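Local atomic coordinates of superoxide dismutase (Clostridium difficile, PDB entry 3TJT), a protein that probably protects cells from superoxide radicals by converting them, at a bound iron(III) ion, into hydrogen peroxide and molecular oxygen. Residues 16-21 / 92-97; 100-105 / 196-201; 120-125 / 183-188. All blocks are in the same frame, centred on the assembly; numbering follows the deposited sequence.

Contact 1: 16-21 / 92-97; sequences DALEPY and MTPEKT
Leu18 and Ala17 press against the loop 92-97 through van der Waals contacts, with no hydrogen bond between the segments. From CB the Leu18 side chain runs to CG, set anti to the carbonyl carbon (chi1 -53°), and forks into two methyls. CD1 reaches Met92, lying 3.8 Å from Met92 CE and also close to Met92 SD and CB, and the two side chains cross at about a right angle. The bend of the thioether at chi3 (-73°) sets CE against this methyl. The other branch, Leu18 CD2, rests on the backbone, 3.7 Å from Thr93 C, and comes within 4.1 Å of Pro94 CD. Ala17 CB lies against the CB-CG side of Pro94, 4.0 Å from Pro94 CB, while Ala17 O approaches Pro94 CB to 3.4 Å. Asp16 to Glu19 form a type I beta turn, and Glu95 N donates to Thr93 OG1 (3.1 Å) in an ST turn. Met92 also touches Trp188; its side chain is about 6 Å from that of the iron ligand His30 and about 9 Å from the iron ion. The loop before helix 24-46 thus packs on the connection between helices 72-90 and 101-111, the interdomain link in iron/manganese superoxide dismutases.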
loop_
_atom_site.group_PDB
_atom_site.type_symbol
_atom_site.label_atom_id
_atom_site.label_comp_id
_atom_site.label_asym_id
_atom_site.label_seq_id
_atom_site.Cartn_x
_atom_site.Cartn_y
_atom_site.Cartn_z
ATOM N N ASP A 16 -24.276 -5.275 -3.335
ATOM C CA ASP A 16 -24.511 -5.467 -1.908
ATOM C C ASP A 16 -24.593 -6.945 -1.501
ATOM O O ASP A 16 -24.960 -7.273 -0.372
ATOM C CB ASP A 16 -25.777 -4.707 -1.457
ATOM C CG ASP A 16 -27.057 -5.262 -2.079
ATOM O OD1 ASP A 16 -26.975 -6.171 -2.931
ATOM O OD2 ASP A 16 -28.153 -4.788 -1.710
ATOM N N ALA A 17 -24.234 -7.840 -2.418
ATOM C CA ALA A 17 -24.418 -9.275 -2.191
ATOM C C ALA A 17 -23.505 -9.838 -1.102
ATOM O O ALA A 17 -23.806 -10.873 -0.505
ATOM C CB ALA A 17 -24.235 -10.053 -3.503
ATOM N N LEU A 18 -22.400 -9.145 -0.828
ATOM C CA LEU A 18 -21.428 -9.627 0.143
ATOM C C LEU A 18 -21.561 -8.966 1.520
ATOM O O LEU A 18 -20.751 -9.206 2.414
ATOM C CB LEU A 18 -20.003 -9.436 -0.406
ATOM C CG LEU A 18 -19.771 -10.045 -1.791
ATOM C CD1 LEU A 18 -18.289 -9.895 -2.198
ATOM C CD2 LEU A 18 -20.197 -11.525 -1.822
ATOM N N GLU A 19 -22.589 -8.143 1.693
ATOM C CA GLU A 19 -22.916 -7.610 3.013
ATOM C C GLU A 19 -23.352 -8.753 3.939
ATOM O O GLU A 19 -23.996 -9.701 3.495
ATOM C CB GLU A 19 -24.035 -6.566 2.892
ATOM C CG GLU A 19 -23.739 -5.433 1.908
ATOM C CD GLU A 19 -23.417 -4.132 2.609
ATOM O OE1 GLU A 19 -22.995 -4.205 3.782
ATOM O OE2 GLU A 19 -23.574 -3.044 2.001
ATOM N N PRO A 20 -23.032 -8.658 5.236
ATOM C CA PRO A 20 -22.377 -7.513 5.872
ATOM C C PRO A 20 -20.872 -7.701 5.982
ATOM O O PRO A 20 -20.257 -7.056 6.819
ATOM C CB PRO A 20 -22.969 -7.551 7.274
ATOM C CG PRO A 20 -23.060 -9.017 7.545
ATOM C CD PRO A 20 -23.477 -9.644 6.237
ATOM N N TYR A 21 -20.288 -8.570 5.167
ATOM C CA TYR A 21 -18.857 -8.845 5.283
ATOM C C TYR A 21 -18.002 -7.834 4.530
ATOM O O TYR A 21 -16.916 -7.454 4.987
ATOM C CB TYR A 21 -18.566 -10.266 4.806
ATOM C CG TYR A 21 -19.493 -11.267 5.454
ATOM C CD1 TYR A 21 -19.397 -11.541 6.810
ATOM C CD2 TYR A 21 -20.478 -11.910 4.716
ATOM C CE1 TYR A 21 -20.244 -12.444 7.415
ATOM C CE2 TYR A 21 -21.336 -12.818 5.314
ATOM C CZ TYR A 21 -21.209 -13.079 6.663
ATOM O OH TYR A 21 -22.054 -13.979 7.273
ATOM N N MET A 92 -15.183 -14.767 -4.744
ATOM C CA MET A 92 -16.148 -14.498 -3.686
ATOM C C MET A 92 -17.561 -14.784 -4.185
ATOM O O MET A 92 -17.819 -14.753 -5.389
ATOM C CB MET A 92 -16.039 -13.045 -3.210
ATOM C CG MET A 92 -14.648 -12.708 -2.623
ATOM S SD MET A 92 -14.607 -11.061 -1.888
ATOM C CE MET A 92 -14.638 -10.025 -3.336
ATOM N N THR A 93 -18.473 -15.050 -3.254
ATOM C CA THR A 93 -19.862 -15.325 -3.628
ATOM C C THR A 93 -20.795 -15.142 -2.433
ATOM O O THR A 93 -20.406 -15.389 -1.292
ATOM C CB THR A 93 -20.017 -16.784 -4.151
ATOM O OG1 THR A 93 -21.389 -17.029 -4.514
ATOM C CG2 THR A 93 -19.592 -17.776 -3.087
ATOM N N PRO A 94 -22.041 -14.720 -2.695
ATOM C CA PRO A 94 -23.058 -14.687 -1.636
ATOM C C PRO A 94 -23.619 -16.077 -1.319
ATOM O O PRO A 94 -24.286 -16.245 -0.299
ATOM C CB PRO A 94 -24.153 -13.803 -2.238
ATOM C CG PRO A 94 -24.024 -14.005 -3.703
ATOM C CD PRO A 94 -22.541 -14.152 -3.961
ATOM N N GLU A 95 -23.356 -17.054 -2.180
ATOM C CA GLU A 95 -23.816 -18.426 -1.935
ATOM C C GLU A 95 -22.985 -19.124 -0.862
ATOM O O GLU A 95 -21.814 -18.804 -0.662
ATOM C CB GLU A 95 -23.786 -19.237 -3.232
ATOM C CG GLU A 95 -24.506 -18.565 -4.400
ATOM C CD GLU A 95 -25.938 -18.145 -4.067
ATOM O OE1 GLU A 95 -26.637 -18.888 -3.344
ATOM O OE2 GLU A 95 -26.369 -17.068 -4.533
ATOM N N LYS A 96 -23.583 -20.082 -0.162
ATOM C CA LYS A 96 -22.838 -20.857 0.819
ATOM C C LYS A 96 -22.070 -21.982 0.129
ATOM O O LYS A 96 -22.649 -22.752 -0.642
ATOM C CB LYS A 96 -23.771 -21.410 1.919
ATOM C CG LYS A 96 -24.463 -20.314 2.735
ATOM C CD LYS A 96 -25.202 -20.878 3.936
ATOM C CE LYS A 96 -24.318 -20.974 5.175
ATOM N NZ LYS A 96 -24.034 -19.632 5.772
ATOM N N THR A 97 -20.765 -22.063 0.387
ATOM C CA THR A 97 -19.922 -23.084 -0.231
ATOM C C THR A 97 -18.941 -23.635 0.794
ATOM O O THR A 97 -18.617 -22.957 1.761
ATOM C CB THR A 97 -19.093 -22.504 -1.404
ATOM O OG1 THR A 97 -18.096 -21.612 -0.884
ATOM C CG2 THR A 97 -19.978 -21.773 -2.392
#

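Contact 2: 100-105 / 196-201; sequences SESLKE and GALENY
A perpendicular helix-helix contact within the C-terminal domain joins the start of helix 101-111 to helix 194-202: the axes of these short segments cross at 90° with a closest approach of 8.8 Å. Leu103 and Leu198 carry it, and no hydrogen bond links the two segments. Each leucine reaches across to the other helix, Leu103 CD2 to within 3.6 Å of Ala197 CB and Leu198 CD1 to within 3.8 Å of Leu103 CB. The second Leu198 methyl, CD2, meets the polar start of the other segment, 3.7 Å from Ser100 OG and 3.7 Å from Glu101 CD. Glu101 crosses this leucine at about a right angle, its aliphatic part and carboxylate both against the methyl, while OE1 forms a salt bridge with Lys202. Tyr201 is met from two directions: Leu103 CD1 sits over one ring face, displaced toward the rim and 4.1 Å from Tyr201 CG, and Ser102 OG lies in the ring plane at the edge, 3.5 Å from Tyr201 CD2. Tyr201 OH is hydrogen-bonded to Gly142 O. Beneath the helix pair lies the antiparallel sheet, where Ile163 of strand 161-167 touches Leu103, Ala197 and Tyr201, and Leu144 of strand 144-150 touches Leu103 and Tyr201.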
loop_
_atom_site.group_PDB
_atom_site.type_symbol
_atom_site.label_atom_id
_atom_site.label_comp_id
_atom_site.label_asym_id
_atom_site.label_seq_id
_atom_site.Cartn_x
_atom_site.Cartn_y
_atom_site.Cartn_z
ATOM N N SER A 100 -14.438 -29.099 -1.133
ATOM C CA SER A 100 -14.835 -30.455 -1.507
ATOM C C SER A 100 -13.853 -31.095 -2.481
ATOM O O SER A 100 -12.942 -30.436 -2.986
ATOM C CB SER A 100 -16.245 -30.454 -2.105
ATOM O OG SER A 100 -16.290 -29.823 -3.369
ATOM N N GLU A 101 -14.040 -32.390 -2.720
ATOM C CA GLU A 101 -13.295 -33.118 -3.742
ATOM C C GLU A 101 -11.784 -32.971 -3.573
ATOM O O GLU A 101 -11.285 -32.974 -2.451
ATOM C CB GLU A 101 -13.760 -32.716 -5.152
ATOM C CG GLU A 101 -15.253 -32.979 -5.392
ATOM C CD GLU A 101 -15.712 -32.655 -6.814
ATOM O OE1 GLU A 101 -14.894 -32.748 -7.755
ATOM O OE2 GLU A 101 -16.904 -32.316 -6.998
ATOM N N SER A 102 -11.058 -32.870 -4.681
ATOM C CA SER A 102 -9.602 -32.914 -4.615
ATOM C C SER A 102 -8.989 -31.730 -3.864
ATOM O O SER A 102 -7.920 -31.859 -3.287
ATOM C CB SER A 102 -8.986 -33.038 -6.013
ATOM O OG SER A 102 -9.326 -31.933 -6.833
ATOM N N LEU A 103 -9.661 -30.580 -3.874
ATOM C CA LEU A 103 -9.124 -29.421 -3.161
ATOM C C LEU A 103 -9.224 -29.635 -1.658
ATOM O O LEU A 103 -8.279 -29.359 -0.918
ATOM C CB LEU A 103 -9.828 -28.128 -3.593
ATOM C CG LEU A 103 -9.366 -26.848 -2.880
ATOM C CD1 LEU A 103 -7.860 -26.657 -3.027
ATOM C CD2 LEU A 103 -10.118 -25.645 -3.426
ATOM N N LYS A 104 -10.367 -30.144 -1.203
ATOM C CA LYS A 104 -10.543 -30.475 0.203
ATOM C C LYS A 104 -9.455 -31.445 0.665
ATOM O O LYS A 104 -8.849 -31.274 1.724
ATOM C CB LYS A 104 -11.927 -31.097 0.434
ATOM C CG LYS A 104 -12.189 -31.547 1.869
ATOM C CD LYS A 104 -13.570 -32.203 1.979
ATOM C CE LYS A 104 -13.831 -32.765 3.365
ATOM N NZ LYS A 104 -14.025 -31.696 4.383
ATOM N N GLU A 105 -9.208 -32.472 -0.141
ATOM C CA GLU A 105 -8.207 -33.468 0.215
ATOM C C GLU A 105 -6.795 -32.892 0.220
ATOM O O GLU A 105 -5.992 -33.201 1.107
ATOM C CB GLU A 105 -8.295 -34.662 -0.733
ATOM C CG GLU A 105 -9.617 -35.403 -0.613
ATOM C CD GLU A 105 -9.802 -36.462 -1.684
ATOM O OE1 GLU A 105 -8.792 -36.880 -2.293
ATOM O OE2 GLU A 105 -10.962 -36.874 -1.913
ATOM N N GLY A 196 -15.570 -22.240 -6.810
ATOM C CA GLY A 196 -14.683 -21.578 -7.753
ATOM C C GLY A 196 -13.239 -21.976 -7.486
ATOM O O GLY A 196 -12.469 -22.224 -8.422
ATOM N N ALA A 197 -12.873 -22.048 -6.210
ATOM C CA ALA A 197 -11.534 -22.480 -5.825
ATOM C C ALA A 197 -11.257 -23.892 -6.347
ATOM O O ALA A 197 -10.170 -24.176 -6.857
ATOM C CB ALA A 197 -11.362 -22.428 -4.321
ATOM N N LEU A 198 -12.244 -24.774 -6.218
ATOM C CA LEU A 198 -12.105 -26.141 -6.721
ATOM C C LEU A 198 -11.867 -26.145 -8.228
ATOM O O LEU A 198 -11.026 -26.897 -8.731
ATOM C CB LEU A 198 -13.352 -26.969 -6.380
ATOM C CG LEU A 198 -13.379 -28.404 -6.929
ATOM C CD1 LEU A 198 -12.223 -29.214 -6.383
ATOM C CD2 LEU A 198 -14.698 -29.068 -6.574
ATOM N N GLU A 199 -12.596 -25.305 -8.956
ATOM C CA GLU A 199 -12.411 -25.219 -10.398
ATOM C C GLU A 199 -11.018 -24.702 -10.738
ATOM O O GLU A 199 -10.382 -25.180 -11.675
ATOM C CB GLU A 199 -13.488 -24.362 -11.061
ATOM C CG GLU A 199 -14.871 -25.015 -11.057
ATOM C CD GLU A 199 -14.848 -26.471 -11.529
ATOM O OE1 GLU A 199 -14.532 -26.719 -12.716
ATOM O OE2 GLU A 199 -15.158 -27.374 -10.713
ATOM N N ASN A 200 -10.544 -23.725 -9.972
ATOM C CA ASN A 200 -9.179 -23.249 -10.139
ATOM C C ASN A 200 -8.157 -24.368 -9.955
ATOM O O ASN A 200 -7.168 -24.449 -10.688
ATOM C CB ASN A 200 -8.881 -22.111 -9.151
ATOM C CG ASN A 200 -9.639 -20.837 -9.483
ATOM O OD1 ASN A 200 -10.135 -20.668 -10.594
ATOM N ND2 ASN A 200 -9.723 -19.926 -8.514
ATOM N N TYR A 201 -8.393 -25.226 -8.973
ATOM C CA TYR A 201 -7.474 -26.316 -8.682
ATOM C C TYR A 201 -7.556 -27.392 -9.760
ATOM O O TYR A 201 -6.538 -27.954 -10.163
ATOM C CB TYR A 201 -7.771 -26.914 -7.306
ATOM C CG TYR A 201 -6.736 -27.899 -6.819
ATOM C CD1 TYR A 201 -5.443 -27.487 -6.532
ATOM C CD2 TYR A 201 -7.052 -29.242 -6.645
ATOM C CE1 TYR A 201 -4.495 -28.375 -6.079
ATOM C CE2 TYR A 201 -6.105 -30.144 -6.191
ATOM C CZ TYR A 201 -4.830 -29.705 -5.915
ATOM O OH TYR A 201 -3.882 -30.589 -5.465
#

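Contact 3: 120-125 / 183-188; sequences EFQKSA and EYIDNW
Phe121 barely overlaps the indole of Trp188: the phenyl and the six-membered ring are near parallel, their planes 13° apart, but they have slid past each other until the centroids stand 5.8 Å apart. The touch is between ring atoms, with Phe121 CE2 3.7 Å from Trp188 CZ3 and Phe121 CZ only slightly farther from the same carbon. Both side chains have CG anti to the backbone N. Next to them Ile185 divides its branches between two partners. Its CD1 reaches Ala125, 3.6 Å from Ala125 CB, and its CG2 lies 3.7 Å from Gln122 CG as the isoleucine and glutamine slide past each other in opposite directions. The helices run roughly antiparallel, at 146°, with the axes of these short segments 10.0 Å apart. Leu166 of strand 161-167 packs against Phe121, Ile185 and Trp188, and Ala134 of strand 132-138 touches Phe121 and Ala125, so the apolar side of the contact is seated on the sheet. Toward the exposed Asp186 the character turns polar, the amide and carboxylate planes of Gln122 and Asp186 standing 42° apart. The chemistry is thus graded from aromatic and aliphatic carbon over the sheet to polar groups at the outer margin; no clear hydrogen bond crosses these segments, consistent with attraction mainly through apolar burial, although Arg181 NH1 adds a hydrogen bond to Ala125 O.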
loop_
_atom_site.group_PDB
_atom_site.type_symbol
_atom_site.label_atom_id
_atom_site.label_comp_id
_atom_site.label_asym_id
_atom_site.label_seq_id
_atom_site.Cartn_x
_atom_site.Cartn_y
_atom_site.Cartn_z
ATOM N N GLU A 120 -2.907 -20.228 9.011
ATOM C CA GLU A 120 -1.720 -19.796 8.274
ATOM C C GLU A 120 -2.061 -18.722 7.251
ATOM O O GLU A 120 -1.332 -17.741 7.102
ATOM C CB GLU A 120 -1.009 -20.973 7.590
ATOM C CG GLU A 120 0.281 -20.564 6.867
ATOM C CD GLU A 120 1.003 -21.736 6.200
ATOM O OE1 GLU A 120 0.692 -22.907 6.522
ATOM O OE2 GLU A 120 1.882 -21.482 5.348
ATOM N N PHE A 121 -3.169 -18.899 6.546
ATOM C CA PHE A 121 -3.583 -17.906 5.563
ATOM C C PHE A 121 -3.866 -16.571 6.255
ATOM O O PHE A 121 -3.431 -15.504 5.791
ATOM C CB PHE A 121 -4.821 -18.383 4.799
ATOM C CG PHE A 121 -5.195 -17.499 3.648
ATOM C CD1 PHE A 121 -4.746 -17.780 2.369
ATOM C CD2 PHE A 121 -5.984 -16.374 3.850
ATOM C CE1 PHE A 121 -5.082 -16.962 1.306
ATOM C CE2 PHE A 121 -6.330 -15.548 2.798
ATOM C CZ PHE A 121 -5.875 -15.836 1.522
ATOM N N GLN A 122 -4.597 -16.627 7.364
ATOM C CA GLN A 122 -4.958 -15.404 8.073
ATOM C C GLN A 122 -3.728 -14.647 8.562
ATOM O O GLN A 122 -3.666 -13.428 8.448
ATOM C CB GLN A 122 -5.918 -15.690 9.225
ATOM C CG GLN A 122 -7.274 -16.172 8.751
ATOM C CD GLN A 122 -8.377 -15.879 9.757
ATOM O OE1 GLN A 122 -9.352 -16.619 9.861
ATOM N NE2 GLN A 122 -8.229 -14.785 10.493
ATOM N N LYS A 123 -2.747 -15.370 9.089
ATOM C CA LYS A 123 -1.514 -14.735 9.549
ATOM C C LYS A 123 -0.713 -14.127 8.399
ATOM O O LYS A 123 -0.167 -13.024 8.524
ATOM C CB LYS A 123 -0.641 -15.726 10.319
ATOM C CG LYS A 123 0.559 -15.060 10.981
ATOM C CD LYS A 123 1.340 -16.045 11.827
ATOM C CE LYS A 123 2.226 -15.317 12.835
ATOM N NZ LYS A 123 3.177 -14.368 12.188
ATOM N N SER A 124 -0.629 -14.844 7.284
ATOM C CA SER A 124 0.085 -14.316 6.124
ATOM C C SER A 124 -0.577 -13.045 5.612
ATOM O O SER A 124 0.109 -12.075 5.279
ATOM C CB SER A 124 0.190 -15.357 5.003
ATOM O OG SER A 124 1.031 -16.434 5.398
ATOM N N ALA A 125 -1.907 -13.053 5.556
ATOM C CA ALA A 125 -2.662 -11.879 5.124
ATOM C C ALA A 125 -2.450 -10.701 6.083
ATOM O O ALA A 125 -2.310 -9.544 5.656
ATOM C CB ALA A 125 -4.154 -12.218 5.028
ATOM N N GLU A 183 -10.063 -8.088 11.293
ATOM C CA GLU A 183 -11.501 -8.340 11.239
ATOM C C GLU A 183 -11.969 -8.556 9.809
ATOM O O GLU A 183 -12.847 -9.377 9.549
ATOM C CB GLU A 183 -12.281 -7.186 11.875
ATOM C CG GLU A 183 -12.036 -7.056 13.372
ATOM C CD GLU A 183 -12.688 -5.823 13.977
ATOM O OE1 GLU A 183 -13.363 -5.080 13.242
ATOM O OE2 GLU A 183 -12.512 -5.597 15.193
ATOM N N TYR A 184 -11.386 -7.801 8.885
ATOM C CA TYR A 184 -11.660 -7.967 7.464
ATOM C C TYR A 184 -11.275 -9.371 7.009
ATOM O O TYR A 184 -12.042 -10.048 6.322
ATOM C CB TYR A 184 -10.870 -6.925 6.676
ATOM C CG TYR A 184 -10.757 -7.148 5.177
ATOM C CD1 TYR A 184 -11.878 -7.137 4.352
ATOM C CD2 TYR A 184 -9.508 -7.313 4.584
ATOM C CE1 TYR A 184 -11.755 -7.306 2.961
ATOM C CE2 TYR A 184 -9.371 -7.484 3.222
ATOM C CZ TYR A 184 -10.492 -7.480 2.411
ATOM O OH TYR A 184 -10.326 -7.636 1.057
ATOM N N ILE A 185 -10.081 -9.803 7.396
ATOM C CA ILE A 185 -9.588 -11.120 6.992
ATOM C C ILE A 185 -10.500 -12.224 7.516
ATOM O O ILE A 185 -10.919 -13.113 6.771
ATOM C CB ILE A 185 -8.145 -11.350 7.479
ATOM C CG1 ILE A 185 -7.207 -10.346 6.798
ATOM C CG2 ILE A 185 -7.715 -12.787 7.203
ATOM C CD1 ILE A 185 -5.857 -10.182 7.499
ATOM N N ASP A 186 -10.827 -12.158 8.797
ATOM C CA ASP A 186 -11.692 -13.174 9.386
ATOM C C ASP A 186 -13.069 -13.213 8.715
ATOM O O ASP A 186 -13.582 -14.287 8.398
ATOM C CB ASP A 186 -11.845 -12.954 10.889
ATOM C CG ASP A 186 -12.428 -14.167 11.591
ATOM O OD1 ASP A 186 -11.882 -15.285 11.426
ATOM O OD2 ASP A 186 -13.433 -14.004 12.303
ATOM N N ASN A 187 -13.656 -12.046 8.479
ATOM C CA ASN A 187 -14.973 -11.984 7.852
ATOM C C ASN A 187 -14.977 -12.470 6.412
ATOM O O ASN A 187 -15.981 -12.986 5.929
ATOM C CB ASN A 187 -15.545 -10.573 7.932
ATOM C CG ASN A 187 -16.342 -10.350 9.196
ATOM O OD1 ASN A 187 -16.694 -11.305 9.890
ATOM N ND2 ASN A 187 -16.629 -9.097 9.506
ATOM N N TRP A 188 -13.849 -12.306 5.728
ATOM C CA TRP A 188 -13.777 -12.649 4.316
ATOM C C TRP A 188 -14.022 -14.139 4.067
ATOM O O TRP A 188 -14.530 -14.524 3.013
ATOM C CB TRP A 188 -12.426 -12.217 3.750
ATOM C CG TRP A 188 -12.219 -12.544 2.310
ATOM C CD1 TRP A 188 -12.776 -11.921 1.236
ATOM C CD2 TRP A 188 -11.350 -13.559 1.782
ATOM N NE1 TRP A 188 -12.317 -12.489 0.070
ATOM C CE2 TRP A 188 -11.445 -13.499 0.381
ATOM C CE3 TRP A 188 -10.503 -14.504 2.365
ATOM C CZ2 TRP A 188 -10.721 -14.348 -0.454
ATOM C CZ3 TRP A 188 -9.785 -15.354 1.533
ATOM C CH2 TRP A 188 -9.904 -15.272 0.140
#

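Contact 1 closes along the chain before the other two open, and contact 3 is nested within the loop that contact 2 closes. Their centres lie about 16 Å (1 and 3), 19 Å (1 and 2) and 20 Å (2 and 3) apart. Contacts 2 and 3 bring helices of the C-terminal domain onto its three-stranded antiparallel sheet, sharing strands 144-150 and 161-167, the latter carrying the iron ligand Asp167, yet their nearest atoms are about 9 Å apart. Contact 1, which includes the loop leading toward helix 101-111, meets contact 3: Met92 SD packs 3.3 Å from Trp188 NE1. Contacts 1 and 3 approach the iron site through Met92 and Trp188; contact 2 lies away from it.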